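Local coordinates for protein acyl-ACP thioesterase (Bacteroides thetaiotaomicron, PDB 2ESS) that probably hydrolyses the thioester of fatty acyl-acyl carrier protein to release free fatty acids in lipid biosynthesis, and binds calcium in the crystal, at residues N6-Y11 and F41-R46; R25-L31 and I67-P73; V61-L65 and E203-V207; W84-V88 and I135-C140. All coordinates share one frame; numbering follows the deposited sequence. Where two conformers were deposited one is given.

Contact 1: N6-Y11 and F41-R46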
loop_
_atom_site.group_PDB
_atom_site.type_symbol
_atom_site.label_atom_id
_atom_site.label_comp_id
_atom_site.label_asym_id
_atom_site.label_seq_id
_atom_site.Cartn_x
_atom_site.Cartn_y
_atom_site.Cartn_z
ATOM N N ASN A 6 -17.586 -23.890 -8.608
ATOM C CA ASN A 6 -18.142 -22.702 -9.304
ATOM C C ASN A 6 -18.501 -21.490 -8.404
ATOM O O ASN A 6 -18.646 -20.374 -8.886
ATOM C CB ASN A 6 -19.398 -23.100 -10.099
ATOM C CG ASN A 6 -19.088 -23.904 -11.353
ATOM O OD1 ASN A 6 -18.021 -23.770 -11.962
ATOM N ND2 ASN A 6 -20.042 -24.735 -11.757
ATOM N N LYS A 7 -18.646 -21.727 -7.109
ATOM C CA LYS A 7 -18.943 -20.677 -6.132
ATOM C C LYS A 7 -17.694 -19.974 -5.611
ATOM O O LYS A 7 -17.801 -19.026 -4.861
ATOM C CB LYS A 7 -19.675 -21.289 -4.948
ATOM C CG LYS A 7 -20.973 -21.964 -5.332
ATOM C CD LYS A 7 -21.432 -22.920 -4.278
ATOM C CE LYS A 7 -22.826 -23.444 -4.587
ATOM N NZ LYS A 7 -23.368 -24.202 -3.429
ATOM N N ILE A 8 -16.521 -20.470 -5.993
ATOM C CA ILE A 8 -15.219 -19.907 -5.618
ATOM C C ILE A 8 -14.757 -18.847 -6.622
ATOM O O ILE A 8 -14.827 -19.034 -7.825
ATOM C CB ILE A 8 -14.134 -21.036 -5.471
ATOM C CG1 ILE A 8 -14.596 -22.062 -4.436
ATOM C CG2 ILE A 8 -12.793 -20.449 -5.067
ATOM C CD1 ILE A 8 -13.841 -23.398 -4.488
ATOM N N GLY A 9 -14.333 -17.703 -6.120
ATOM C CA GLY A 9 -13.646 -16.731 -6.917
ATOM C C GLY A 9 -12.146 -16.913 -6.756
ATOM O O GLY A 9 -11.652 -17.046 -5.635
ATOM N N THR A 10 -11.424 -16.848 -7.865
ATOM C CA THR A 10 -9.954 -16.966 -7.887
ATOM C C THR A 10 -9.309 -15.756 -8.553
ATOM O O THR A 10 -9.669 -15.391 -9.652
ATOM C CB THR A 10 -9.486 -18.249 -8.673
ATOM O OG1 THR A 10 -10.209 -19.400 -8.207
ATOM C CG2 THR A 10 -7.950 -18.461 -8.535
ATOM N N TYR A 11 -8.339 -15.143 -7.888
ATOM C CA TYR A 11 -7.773 -13.869 -8.308
ATOM C C TYR A 11 -6.267 -13.981 -8.308
ATOM O O TYR A 11 -5.706 -14.554 -7.393
ATOM C CB TYR A 11 -8.271 -12.745 -7.387
ATOM C CG TYR A 11 -9.783 -12.758 -7.318
ATOM C CD1 TYR A 11 -10.562 -12.274 -8.357
ATOM C CD2 TYR A 11 -10.437 -13.364 -6.252
ATOM C CE1 TYR A 11 -11.943 -12.351 -8.301
ATOM C CE2 TYR A 11 -11.828 -13.440 -6.193
ATOM C CZ TYR A 11 -12.574 -12.932 -7.206
ATOM O OH TYR A 11 -13.949 -13.038 -7.105
ATOM N N PHE A 41 -14.574 -8.189 -4.722
ATOM C CA PHE A 41 -14.757 -8.577 -6.130
ATOM C C PHE A 41 -15.822 -9.689 -6.232
ATOM O O PHE A 41 -16.683 -9.700 -7.131
ATOM C CB PHE A 41 -13.491 -9.144 -6.805
ATOM C CG PHE A 41 -12.247 -8.252 -6.737
ATOM C CD1 PHE A 41 -12.324 -6.867 -6.857
ATOM C CD2 PHE A 41 -10.970 -8.847 -6.608
ATOM C CE1 PHE A 41 -11.137 -6.070 -6.798
ATOM C CE2 PHE A 41 -9.791 -8.074 -6.549
ATOM C CZ PHE A 41 -9.874 -6.682 -6.644
ATOM N N HIS A 42 -15.713 -10.628 -5.322
ATOM C CA HIS A 42 -16.503 -11.860 -5.352
ATOM C C HIS A 42 -17.968 -11.504 -5.068
ATOM O O HIS A 42 -18.835 -11.866 -5.845
ATOM C CB HIS A 42 -15.937 -12.872 -4.355
ATOM C CG HIS A 42 -16.656 -14.180 -4.331
ATOM N ND1 HIS A 42 -17.758 -14.409 -3.539
ATOM C CD2 HIS A 42 -16.423 -15.341 -5.000
ATOM C CE1 HIS A 42 -18.185 -15.651 -3.738
ATOM N NE2 HIS A 42 -17.391 -16.237 -4.618
ATOM N N ALA A 43 -18.206 -10.739 -4.008
ATOM C CA ALA A 43 -19.545 -10.289 -3.631
ATOM C C ALA A 43 -20.163 -9.406 -4.712
ATOM O O ALA A 43 -21.316 -9.590 -5.050
ATOM C CB ALA A 43 -19.547 -9.513 -2.280
ATOM N N SER A 44 -19.396 -8.454 -5.239
ATOM C CA SER A 44 -19.956 -7.482 -6.171
ATOM C C SER A 44 -20.322 -8.138 -7.480
ATOM O O SER A 44 -21.392 -7.883 -8.024
ATOM C CB SER A 44 -19.018 -6.289 -6.402
ATOM O OG SER A 44 -17.727 -6.722 -6.748
ATOM N N ASP A 45 -19.469 -9.016 -7.952
ATOM C CA ASP A 45 -19.762 -9.716 -9.174
ATOM C C ASP A 45 -21.016 -10.558 -9.053
ATOM O O ASP A 45 -21.599 -10.887 -10.056
ATOM C CB ASP A 45 -18.587 -10.600 -9.597
ATOM C CG ASP A 45 -17.381 -9.781 -10.119
ATOM O OD1 ASP A 45 -17.506 -8.543 -10.347
ATOM O OD2 ASP A 45 -16.296 -10.382 -10.276
ATOM N N ARG A 46 -21.396 -10.956 -7.849
ATOM C CA ARG A 46 -22.533 -11.851 -7.685
ATOM C C ARG A 46 -23.714 -11.153 -7.064
ATOM O O ARG A 46 -24.706 -11.790 -6.749
ATOM C CB ARG A 46 -22.115 -13.039 -6.821
ATOM C CG ARG A 46 -21.193 -13.979 -7.544
ATOM C CD ARG A 46 -20.361 -14.739 -6.584
ATOM N NE ARG A 46 -19.410 -15.604 -7.262
ATOM C CZ ARG A 46 -18.289 -15.193 -7.855
ATOM N NH1 ARG A 46 -17.915 -13.917 -7.860
ATOM N NH2 ARG A 46 -17.514 -16.081 -8.436
HETATM O O HOH W 1 -15.478 -12.663 -9.054
#

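Contact 2: R25-L31 and I67-P73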
loop_
_atom_site.group_PDB
_atom_site.type_symbol
_atom_site.label_atom_id
_atom_site.label_comp_id
_atom_site.label_asym_id
_atom_site.label_seq_id
_atom_site.Cartn_x
_atom_site.Cartn_y
_atom_site.Cartn_z
ATOM N N ARG A 25 9.431 -10.862 1.489
ATOM C CA ARG A 25 8.150 -11.571 1.579
ATOM C C ARG A 25 7.045 -10.577 1.717
ATOM O O ARG A 25 7.209 -9.566 2.389
ATOM C CB ARG A 25 8.109 -12.447 2.837
ATOM C CG ARG A 25 9.201 -13.480 2.917
ATOM C CD ARG A 25 8.859 -14.619 2.033
ATOM N NE ARG A 25 10.004 -15.468 1.764
ATOM C CZ ARG A 25 9.947 -16.588 1.058
ATOM N NH1 ARG A 25 8.790 -17.019 0.594
ATOM N NH2 ARG A 25 11.060 -17.296 0.832
ATOM N N LEU A 26 5.922 -10.898 1.092
ATOM C CA LEU A 26 4.705 -10.089 1.093
ATOM C C LEU A 26 4.348 -9.723 2.530
ATOM O O LEU A 26 4.449 -10.559 3.453
ATOM C CB LEU A 26 3.568 -10.892 0.458
ATOM C CG LEU A 26 2.314 -10.157 -0.070
ATOM C CD1 LEU A 26 2.686 -9.417 -1.346
ATOM C CD2 LEU A 26 1.164 -11.164 -0.344
ATOM N N THR A 27 3.966 -8.474 2.752
ATOM C CA THR A 27 3.701 -8.055 4.103
ATOM C C THR A 27 2.267 -8.520 4.456
ATOM O O THR A 27 1.417 -8.686 3.572
ATOM C CB THR A 27 3.827 -6.519 4.295
ATOM O OG1 THR A 27 2.822 -5.862 3.515
ATOM C CG2 THR A 27 5.241 -5.997 3.878
HETATM N N MSE A 28 2.010 -8.658 5.749
HETATM C CA MSE A 28 0.688 -9.025 6.251
HETATM C C MSE A 28 -0.379 -8.022 5.864
HETATM O O MSE A 28 -1.525 -8.425 5.558
HETATM C CB MSE A 28 0.682 -9.149 7.781
HETATM C CG MSE A 28 -0.555 -9.854 8.361
HETATM SE SE MSE A 28 -0.612 -11.754 7.789
HETATM C CE MSE A 28 1.090 -12.305 8.439
ATOM N N GLY A 29 -0.038 -6.736 5.964
ATOM C CA GLY A 29 -0.923 -5.640 5.606
ATOM C C GLY A 29 -1.346 -5.750 4.147
ATOM O O GLY A 29 -2.530 -5.637 3.832
ATOM N N VAL A 30 -0.391 -6.027 3.264
ATOM C CA VAL A 30 -0.703 -6.148 1.819
ATOM C C VAL A 30 -1.527 -7.378 1.541
ATOM O O VAL A 30 -2.447 -7.315 0.709
ATOM C CB VAL A 30 0.580 -6.131 0.938
ATOM C CG1 VAL A 30 0.255 -6.540 -0.499
ATOM C CG2 VAL A 30 1.207 -4.731 1.005
ATOM N N LEU A 31 -1.226 -8.480 2.223
ATOM C CA LEU A 31 -2.036 -9.701 2.094
ATOM C C LEU A 31 -3.474 -9.448 2.537
ATOM O O LEU A 31 -4.388 -9.828 1.840
ATOM C CB LEU A 31 -1.483 -10.861 2.898
ATOM C CG LEU A 31 -2.261 -12.177 2.828
ATOM C CD1 LEU A 31 -2.467 -12.677 1.375
ATOM C CD2 LEU A 31 -1.548 -13.224 3.690
ATOM N N ILE A 67 -5.697 -15.071 9.662
ATOM C CA ILE A 67 -4.808 -15.495 8.572
ATOM C C ILE A 67 -3.806 -16.501 9.147
ATOM O O ILE A 67 -3.190 -16.275 10.196
ATOM C CB ILE A 67 -4.041 -14.303 7.954
ATOM C CG1 ILE A 67 -5.003 -13.216 7.462
ATOM C CG2 ILE A 67 -3.111 -14.742 6.758
ATOM C CD1 ILE A 67 -4.305 -11.861 7.136
ATOM N N GLU A 68 -3.684 -17.650 8.510
ATOM C CA GLU A 68 -2.697 -18.650 8.950
ATOM C C GLU A 68 -1.895 -19.117 7.742
ATOM O O GLU A 68 -2.479 -19.506 6.720
ATOM C CB GLU A 68 -3.377 -19.831 9.642
ATOM C CG GLU A 68 -2.435 -20.717 10.449
ATOM C CD GLU A 68 -3.175 -21.741 11.326
ATOM O OE1 GLU A 68 -2.612 -22.843 11.483
ATOM O OE2 GLU A 68 -4.296 -21.450 11.842
ATOM N N LEU A 69 -0.568 -19.056 7.866
ATOM C CA LEU A 69 0.353 -19.238 6.725
ATOM C C LEU A 69 1.451 -20.224 7.024
ATOM O O LEU A 69 1.991 -20.210 8.116
ATOM C CB LEU A 69 1.014 -17.904 6.358
ATOM C CG LEU A 69 0.113 -16.735 5.950
ATOM C CD1 LEU A 69 0.892 -15.451 6.073
ATOM C CD2 LEU A 69 -0.446 -16.934 4.552
ATOM N N ASP A 70 1.778 -21.070 6.039
ATOM C CA ASP A 70 3.019 -21.854 6.044
ATOM C C ASP A 70 4.181 -21.033 5.477
ATOM O O ASP A 70 5.328 -21.190 5.879
ATOM C CB ASP A 70 2.875 -23.090 5.160
ATOM C CG ASP A 70 1.979 -24.154 5.778
ATOM O OD1 ASP A 70 1.792 -24.154 7.024
ATOM O OD2 ASP A 70 1.468 -24.999 5.009
ATOM N N GLU A 71 3.885 -20.195 4.502
ATOM C CA GLU A 71 4.858 -19.272 3.933
ATOM C C GLU A 71 4.099 -18.136 3.263
ATOM O O GLU A 71 2.886 -18.177 3.144
ATOM C CB GLU A 71 5.776 -19.977 2.939
ATOM C CG GLU A 71 5.077 -20.484 1.709
HETATM N N MSE A 72 4.836 -17.118 2.872
HETATM C CA MSE A 72 4.327 -15.888 2.287
HETATM C C MSE A 72 4.938 -15.806 0.876
HETATM O O MSE A 72 6.089 -16.160 0.684
HETATM C CB MSE A 72 4.867 -14.766 3.174
HETATM C CG MSE A 72 4.182 -13.488 3.195
HETATM SE SE MSE A 72 2.232 -13.505 3.366
HETATM C CE MSE A 72 2.040 -12.156 4.792
ATOM N N PRO A 73 4.206 -15.295 -0.109
ATOM C CA PRO A 73 4.859 -15.120 -1.421
ATOM C C PRO A 73 6.122 -14.240 -1.397
ATOM O O PRO A 73 6.189 -13.287 -0.618
ATOM C CB PRO A 73 3.791 -14.401 -2.237
ATOM C CG PRO A 73 2.549 -14.671 -1.590
ATOM C CD PRO A 73 2.808 -14.874 -0.125
#

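Contact 3: V61-L65 and E203-V207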
loop_
_atom_site.group_PDB
_atom_site.type_symbol
_atom_site.label_atom_id
_atom_site.label_comp_id
_atom_site.label_asym_id
_atom_site.label_seq_id
_atom_site.Cartn_x
_atom_site.Cartn_y
_atom_site.Cartn_z
ATOM N N VAL A 61 -19.957 -4.901 7.550
ATOM C CA VAL A 61 -18.826 -4.455 8.362
ATOM C C VAL A 61 -17.988 -5.652 8.769
ATOM O O VAL A 61 -18.503 -6.655 9.195
ATOM C CB VAL A 61 -19.253 -3.634 9.613
ATOM C CG1 VAL A 61 -19.775 -2.268 9.194
ATOM C CG2 VAL A 61 -20.290 -4.368 10.438
ATOM N N LEU A 62 -16.674 -5.509 8.617
ATOM C CA LEU A 62 -15.716 -6.539 8.958
ATOM C C LEU A 62 -15.534 -6.529 10.460
ATOM O O LEU A 62 -15.138 -5.508 11.036
ATOM C CB LEU A 62 -14.359 -6.274 8.295
ATOM C CG LEU A 62 -13.215 -7.262 8.590
ATOM C CD1 LEU A 62 -13.587 -8.698 8.149
ATOM C CD2 LEU A 62 -11.936 -6.767 7.879
ATOM N N SER A 63 -15.753 -7.692 11.065
ATOM C CA SER A 63 -15.675 -7.863 12.516
ATOM C C SER A 63 -14.382 -8.573 12.929
ATOM O O SER A 63 -13.718 -8.157 13.855
ATOM C CB SER A 63 -16.886 -8.660 13.020
ATOM O OG SER A 63 -18.090 -8.055 12.611
ATOM N N ARG A 64 -14.067 -9.664 12.256
ATOM C CA ARG A 64 -12.919 -10.508 12.603
ATOM C C ARG A 64 -12.194 -11.000 11.332
ATOM O O ARG A 64 -12.807 -11.268 10.312
ATOM C CB ARG A 64 -13.339 -11.719 13.409
ATOM C CG ARG A 64 -14.046 -11.479 14.698
ATOM C CD ARG A 64 -14.043 -12.759 15.601
ATOM N NE ARG A 64 -14.789 -12.528 16.855
ATOM C CZ ARG A 64 -14.316 -11.819 17.874
ATOM N NH1 ARG A 64 -13.085 -11.298 17.843
ATOM N NH2 ARG A 64 -15.069 -11.630 18.936
ATOM N N LEU A 65 -10.881 -11.126 11.431
ATOM C CA LEU A 65 -10.028 -11.665 10.359
ATOM C C LEU A 65 -8.951 -12.543 10.986
ATOM O O LEU A 65 -8.266 -12.078 11.903
ATOM C CB LEU A 65 -9.389 -10.526 9.580
ATOM C CG LEU A 65 -8.459 -10.857 8.422
ATOM C CD1 LEU A 65 -9.180 -11.702 7.304
ATOM C CD2 LEU A 65 -7.854 -9.596 7.885
ATOM N N GLU A 203 -4.391 -12.513 13.840
ATOM C CA GLU A 203 -5.811 -12.223 13.960
ATOM C C GLU A 203 -6.077 -10.763 14.297
ATOM O O GLU A 203 -5.314 -10.147 14.990
ATOM C CB GLU A 203 -6.434 -13.082 15.041
ATOM C CG GLU A 203 -6.157 -14.551 14.956
ATOM C CD GLU A 203 -6.711 -15.340 16.141
ATOM O OE1 GLU A 203 -7.507 -14.794 16.935
ATOM O OE2 GLU A 203 -6.306 -16.514 16.290
HETATM N N MSE A 204 -7.143 -10.228 13.744
HETATM C CA MSE A 204 -7.617 -8.871 13.998
HETATM C C MSE A 204 -9.063 -8.986 14.444
HETATM O O MSE A 204 -9.845 -9.808 13.889
HETATM C CB MSE A 204 -7.620 -8.059 12.723
HETATM C CG MSE A 204 -6.240 -7.748 12.202
HETATM SE SE MSE A 204 -5.305 -6.542 13.524
HETATM C CE MSE A 204 -6.599 -5.059 13.886
ATOM N N ALA A 205 -9.404 -8.177 15.445
ATOM C CA ALA A 205 -10.801 -7.936 15.839
ATOM C C ALA A 205 -11.056 -6.439 15.773
ATOM O O ALA A 205 -10.363 -5.659 16.410
ATOM C CB ALA A 205 -11.066 -8.450 17.255
ATOM N N TYR A 206 -12.078 -6.039 15.038
ATOM C CA TYR A 206 -12.307 -4.608 14.769
ATOM C C TYR A 206 -13.462 -4.228 15.642
ATOM O O TYR A 206 -14.586 -4.697 15.456
ATOM C CB TYR A 206 -12.603 -4.359 13.284
ATOM C CG TYR A 206 -11.400 -4.620 12.424
ATOM C CD1 TYR A 206 -10.364 -3.672 12.349
ATOM C CD2 TYR A 206 -11.252 -5.808 11.738
ATOM C CE1 TYR A 206 -9.213 -3.909 11.606
ATOM C CE2 TYR A 206 -10.101 -6.038 10.975
ATOM C CZ TYR A 206 -9.109 -5.089 10.903
ATOM O OH TYR A 206 -7.981 -5.342 10.156
ATOM N N VAL A 207 -13.171 -3.411 16.637
ATOM C CA VAL A 207 -14.131 -3.119 17.691
ATOM C C VAL A 207 -14.872 -1.788 17.494
ATOM O O VAL A 207 -16.060 -1.697 17.745
ATOM C CB VAL A 207 -13.434 -3.179 19.060
ATOM C CG1 VAL A 207 -14.441 -2.946 20.205
ATOM C CG2 VAL A 207 -12.694 -4.522 19.190
HETATM O O HOH W 2 -16.270 -3.874 13.226
HETATM O O HOH W 3 -10.962 -11.525 15.844
#

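Contact 4: W84-V88 and I135-C140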
loop_
_atom_site.group_PDB
_atom_site.type_symbol
_atom_site.label_atom_id
_atom_site.label_comp_id
_atom_site.label_asym_id
_atom_site.label_seq_id
_atom_site.Cartn_x
_atom_site.Cartn_y
_atom_site.Cartn_z
ATOM N N TRP A 84 -14.639 -17.672 -0.903
ATOM C CA TRP A 84 -15.958 -18.237 -0.987
ATOM C C TRP A 84 -16.666 -17.962 0.334
ATOM O O TRP A 84 -16.021 -17.711 1.360
ATOM C CB TRP A 84 -15.883 -19.760 -1.250
ATOM C CG TRP A 84 -15.224 -20.530 -0.168
ATOM C CD1 TRP A 84 -15.823 -21.108 0.913
ATOM C CD2 TRP A 84 -13.826 -20.790 -0.042
ATOM N NE1 TRP A 84 -14.880 -21.703 1.707
ATOM C CE2 TRP A 84 -13.644 -21.524 1.137
ATOM C CE3 TRP A 84 -12.706 -20.455 -0.814
ATOM C CZ2 TRP A 84 -12.398 -21.956 1.553
ATOM C CZ3 TRP A 84 -11.476 -20.874 -0.401
ATOM C CH2 TRP A 84 -11.325 -21.618 0.777
ATOM N N VAL A 85 -17.985 -17.998 0.277
ATOM C CA VAL A 85 -18.854 -17.893 1.432
ATOM C C VAL A 85 -19.064 -19.245 2.042
ATOM O O VAL A 85 -19.541 -20.151 1.382
ATOM C CB VAL A 85 -20.232 -17.278 1.046
ATOM C CG1 VAL A 85 -21.197 -17.218 2.253
ATOM C CG2 VAL A 85 -20.036 -15.885 0.471
ATOM N N GLU A 86 -18.699 -19.387 3.318
ATOM C CA GLU A 86 -18.880 -20.647 4.035
ATOM C C GLU A 86 -20.234 -20.736 4.711
ATOM O O GLU A 86 -20.883 -21.774 4.660
ATOM C CB GLU A 86 -17.778 -20.843 5.072
ATOM C CG GLU A 86 -17.984 -22.079 5.885
ATOM C CD GLU A 86 -16.876 -22.292 6.896
ATOM O OE1 GLU A 86 -16.667 -21.385 7.749
ATOM O OE2 GLU A 86 -16.245 -23.370 6.830
ATOM N N ASN A 87 -20.648 -19.655 5.365
ATOM C CA ASN A 87 -21.954 -19.607 6.050
ATOM C C ASN A 87 -22.570 -18.239 5.992
ATOM O O ASN A 87 -21.875 -17.245 6.051
ATOM C CB ASN A 87 -21.809 -19.926 7.553
ATOM C CG ASN A 87 -21.680 -21.419 7.837
ATOM O OD1 ASN A 87 -20.709 -21.847 8.461
ATOM N ND2 ASN A 87 -22.671 -22.212 7.394
ATOM N N VAL A 88 -23.892 -18.212 5.970
ATOM C CA VAL A 88 -24.652 -16.989 6.099
ATOM C C VAL A 88 -25.562 -17.249 7.288
ATOM O O VAL A 88 -26.534 -17.986 7.185
ATOM C CB VAL A 88 -25.470 -16.645 4.824
ATOM C CG1 VAL A 88 -26.390 -15.430 5.071
ATOM C CG2 VAL A 88 -24.501 -16.372 3.654
ATOM N N ILE A 135 -26.941 -14.138 -1.980
ATOM C CA ILE A 135 -25.777 -14.658 -1.221
ATOM C C ILE A 135 -25.915 -16.155 -0.878
ATOM O O ILE A 135 -24.944 -16.899 -0.939
ATOM C CB ILE A 135 -25.435 -13.814 0.031
ATOM C CG1 ILE A 135 -24.062 -14.212 0.607
ATOM C CG2 ILE A 135 -26.520 -13.889 1.088
ATOM C CD1 ILE A 135 -23.485 -13.241 1.593
ATOM N N VAL A 136 -27.125 -16.580 -0.533
ATOM C CA VAL A 136 -27.348 -17.930 -0.054
ATOM C C VAL A 136 -27.040 -18.947 -1.125
ATOM O O VAL A 136 -26.626 -20.059 -0.806
ATOM C CB VAL A 136 -28.787 -18.140 0.484
ATOM C CG1 VAL A 136 -29.044 -19.604 0.687
ATOM C CG2 VAL A 136 -28.981 -17.367 1.779
ATOM N N ASP A 137 -27.215 -18.550 -2.391
ATOM C CA ASP A 137 -26.905 -19.385 -3.530
ATOM C C ASP A 137 -25.415 -19.731 -3.656
ATOM O O ASP A 137 -25.053 -20.652 -4.380
ATOM C CB ASP A 137 -27.393 -18.721 -4.829
ATOM C CG ASP A 137 -28.896 -18.371 -4.805
ATOM O OD1 ASP A 137 -29.696 -19.023 -4.101
ATOM O OD2 ASP A 137 -29.283 -17.416 -5.498
ATOM N N TYR A 138 -24.552 -19.000 -2.947
ATOM C CA TYR A 138 -23.110 -19.155 -3.082
ATOM C C TYR A 138 -22.432 -19.797 -1.853
ATOM O O TYR A 138 -21.198 -19.919 -1.810
ATOM C CB TYR A 138 -22.478 -17.809 -3.420
ATOM C CG TYR A 138 -22.861 -17.344 -4.814
ATOM C CD1 TYR A 138 -22.180 -17.817 -5.943
ATOM C CD2 TYR A 138 -23.909 -16.459 -4.996
ATOM C CE1 TYR A 138 -22.548 -17.391 -7.218
ATOM C CE2 TYR A 138 -24.300 -16.059 -6.233
ATOM C CZ TYR A 138 -23.615 -16.507 -7.346
ATOM O OH TYR A 138 -24.009 -16.052 -8.579
ATOM N N ILE A 139 -23.232 -20.252 -0.889
ATOM C CA ILE A 139 -22.690 -21.001 0.253
ATOM C C ILE A 139 -21.967 -22.257 -0.259
ATOM O O ILE A 139 -22.512 -23.024 -1.038
ATOM C CB ILE A 139 -23.778 -21.359 1.289
ATOM C CG1 ILE A 139 -24.227 -20.092 2.022
ATOM C CG2 ILE A 139 -23.234 -22.393 2.291
ATOM C CD1 ILE A 139 -25.607 -20.137 2.571
ATOM N N CYS A 140 -20.735 -22.447 0.191
ATOM C CA CYS A 140 -19.817 -23.335 -0.434
ATOM C C CYS A 140 -19.076 -24.102 0.661
ATOM O O CYS A 140 -18.657 -23.518 1.682
ATOM C CB CYS A 140 -18.854 -22.477 -1.273
ATOM S SG CYS A 140 -17.414 -23.295 -1.952
HETATM O O HOH W 4 -19.073 -18.520 -2.329
#

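Contact 1: N6-Y11 and F41-R46
His42 NE2 donates to the backbone carbonyl Lys7 O at 2.8 Å. The acceptor lies close to the imidazole plane, and the N-H...O angle is 157°. Seen from the carbonyl, the donor is tilted out of its plane. The same imidazole edge runs along the backbone, with His42 CD2 3.3 Å from Gly9 N. His42 reaches this far because its CG is anti to the backbone N (chi1 -179°), which sends the ring off the helix toward the backbone of 7-9.

Tyr11 fills the other half of the contact. Its OH sits over the helix backbone, 3.3 Å from His42 CA. Phe41 CD2 lies over one face of the Tyr11 ring, displaced toward the rim. The two rings are oblique, with planes at 59°.

The second layer holds these groups in place. The guanidinium of Arg46 lies against one face of the imidazole, with His42 CD2 over the guanidinium centre. Arg46 NH1 also donates to His42 O at 3.0 Å. One water joins Tyr11 OH, Asp45 OD2 and Arg46 NH1. Beyond the two segments, His42 ND1 is hydrogen-bonded to Arg95 NH2, and Gly9 and Tyr11 pair with strand 78-88.

The long helix of this hotdog domain is thus tied at its C-terminal end to the start of strand 9-14, outermost in this chain's sheet. Since NE2 donates to Lys7 O and ND1 faces an arginine, His42 is probably neutral, with its proton on NE2.

Contact 2: R25-L31 and I67-P73
Met72, a selenomethionine, runs from the loop after strand 58-69 into the start of helix 28-45. Its CB packs on Arg25 CB at 4.0 Å. CG then comes close to the carbonyl Leu26 O, at 3.0 Å. Bends at chi2 (46°) and chi3 carry the rest of the chain around that oxygen. SE meets Leu31 CD2 at 3.8 Å. The terminal CE lies 3.2 Å from Leu26 O and 3.6 Å from Met28 N. It also touches Met28 CE, the two side chains crossing at about a right angle.

Met28 is a selenomethionine too. Its CE meets Leu69 CD1 tip to tip, while its SE packs on Ile67 CD1. Leu31 CD2 adds a contact to Ile67 CG2.

Two hydrogen bonds close the loop side. Leu26 N donates to Pro73 O at 3.0 Å. Arg25 NH1 donates to Met72 O at 2.8 Å, with the acceptor in the guanidinium plane.

Thr27 is the N-cap of helix 28-45, its OG1 accepting from Val30 N. Through Met28 and Leu31 on Ile67 and Leu69, the first turn of the helix packs against the end of strand 58-69. Helix 178-186 covers Met28 through Ile182 and Leu186, and Phe79 of strand 78-88 touches Leu26 and Pro73.

Contact 3: V61-L65 and E203-V207
Leu65 and Met204 bond to each other through both backbones, as an antiparallel hydrogen-bonded pair. Met204 N donates to Leu65 O at 2.8 Å, and Leu65 N donates to Met204 O at 3.0 Å. Further along, Tyr206 N donates to Ser63 O at 2.9 Å, with an N-H...O angle of 172°. Between them, Arg64 and Ala205 form a non-hydrogen-bonded pair. CA-H...O contacts support the pairing, among them Glu203 CA to Leu65 O at 3.2 Å.

Strands 58-69 and 199-206 are neighbours in one antiparallel sheet. The first belongs to the N-terminal hotdog domain and the second to the C-terminal hotdog domain, so this edge-to-edge pairing makes the sheet continuous across the two halves of the thioesterase. On its other side, strand 58-69 carries a classic beta bulge, where Ser63 and Arg64 both face Val113.

The apolar contact is carried by Leu62 and Tyr206. Leu62 CD2 touches Tyr206 CE2 at 3.7 Å, and its approach to the ring is oblique. Tyr206 CG is anti to the carbonyl carbon (chi1 -68°), which brings the CE2 side of the ring beside Leu62. Its OH is hydrogen-bonded to Ser178 O. Leu65 CB and Met204 CB also meet, and helix 178-186 covers the selenomethionine Met204 with Tyr181, Ile182 and Ile185.

Two waters add to the direct backbone bonds. One donates to both Leu62 O and Tyr206 O. Another donates to Met204 O and accepts from Arg64 NH1 at the guanidinium edge. Arg64 NH1 itself lies 3.5 Å from Ala205 CB.

Contact 4: W84-V88 and I135-C140
Val88 CG2 packs against Ile135 in a close apolar part of the contact. It lies 3.8 Å from Ile135 CG1 and also touches Ile135 CD1. With Val88 CG1 anti to the backbone N (chi1 173°), CG2 is the branch that meets this isoleucine. Ile139 CD1 reaches the same methyl, and Ile139 CG1 meets Val85 CG1 at 4.2 Å. The CG2 branch of Ile139 turns instead to the backbone, 3.4 Å from Glu86 O. Phe48 also touches Ile135 from a nearby loop.

The other end is packed as well. Cys140 SG lies 3.9 Å from Trp84 CB and oblique to the indole, in a sulfur-aromatic contact. Both residues are buried. The backbone link beside them is Cys140 N to Val85 O, at 2.8 Å. It is bent at the hydrogen, with an angle of 136°. Ile139 CA comes near the same oxygen.

The segment 135-140 belongs to the long connection that follows strand 106-118, and a short 3-10 turn at 136-138 brings it back against strand 78-88. This strand has a classic beta bulge here: Glu86 and Asn87 both face Asp94 of the next strand.

The looser side lies at Tyr138 and Glu86, both partly exposed. Between Val85 and Tyr138 the backbones are bridged by water, which accepts from Val85 N and donates to Tyr138 O. The Glu86 side chain leads away from the loop to a salt bridge with Arg111, and Tyr138 turns its ring toward Arg46.

How the contacts relate
From the N terminus, contact 1 closes first, bringing strand 9-14 to the end of helix 28-45. Contact 2 opens inside that loop and closes beyond it, so the two cross; it ties the start of the same helix to strand 58-69. Contact 3 opens on that strand before contact 2 closes and crosses it in turn. It closes far along the chain, joining the N-terminal half of the sheet to the C-terminal half. Contact 4 is nested inside this loop and brings the connection after strand 106-118 back to strand 78-88. Contacts 1 and 4 touch directly, through Lys7 on Ile139 and Arg46 on Tyr138.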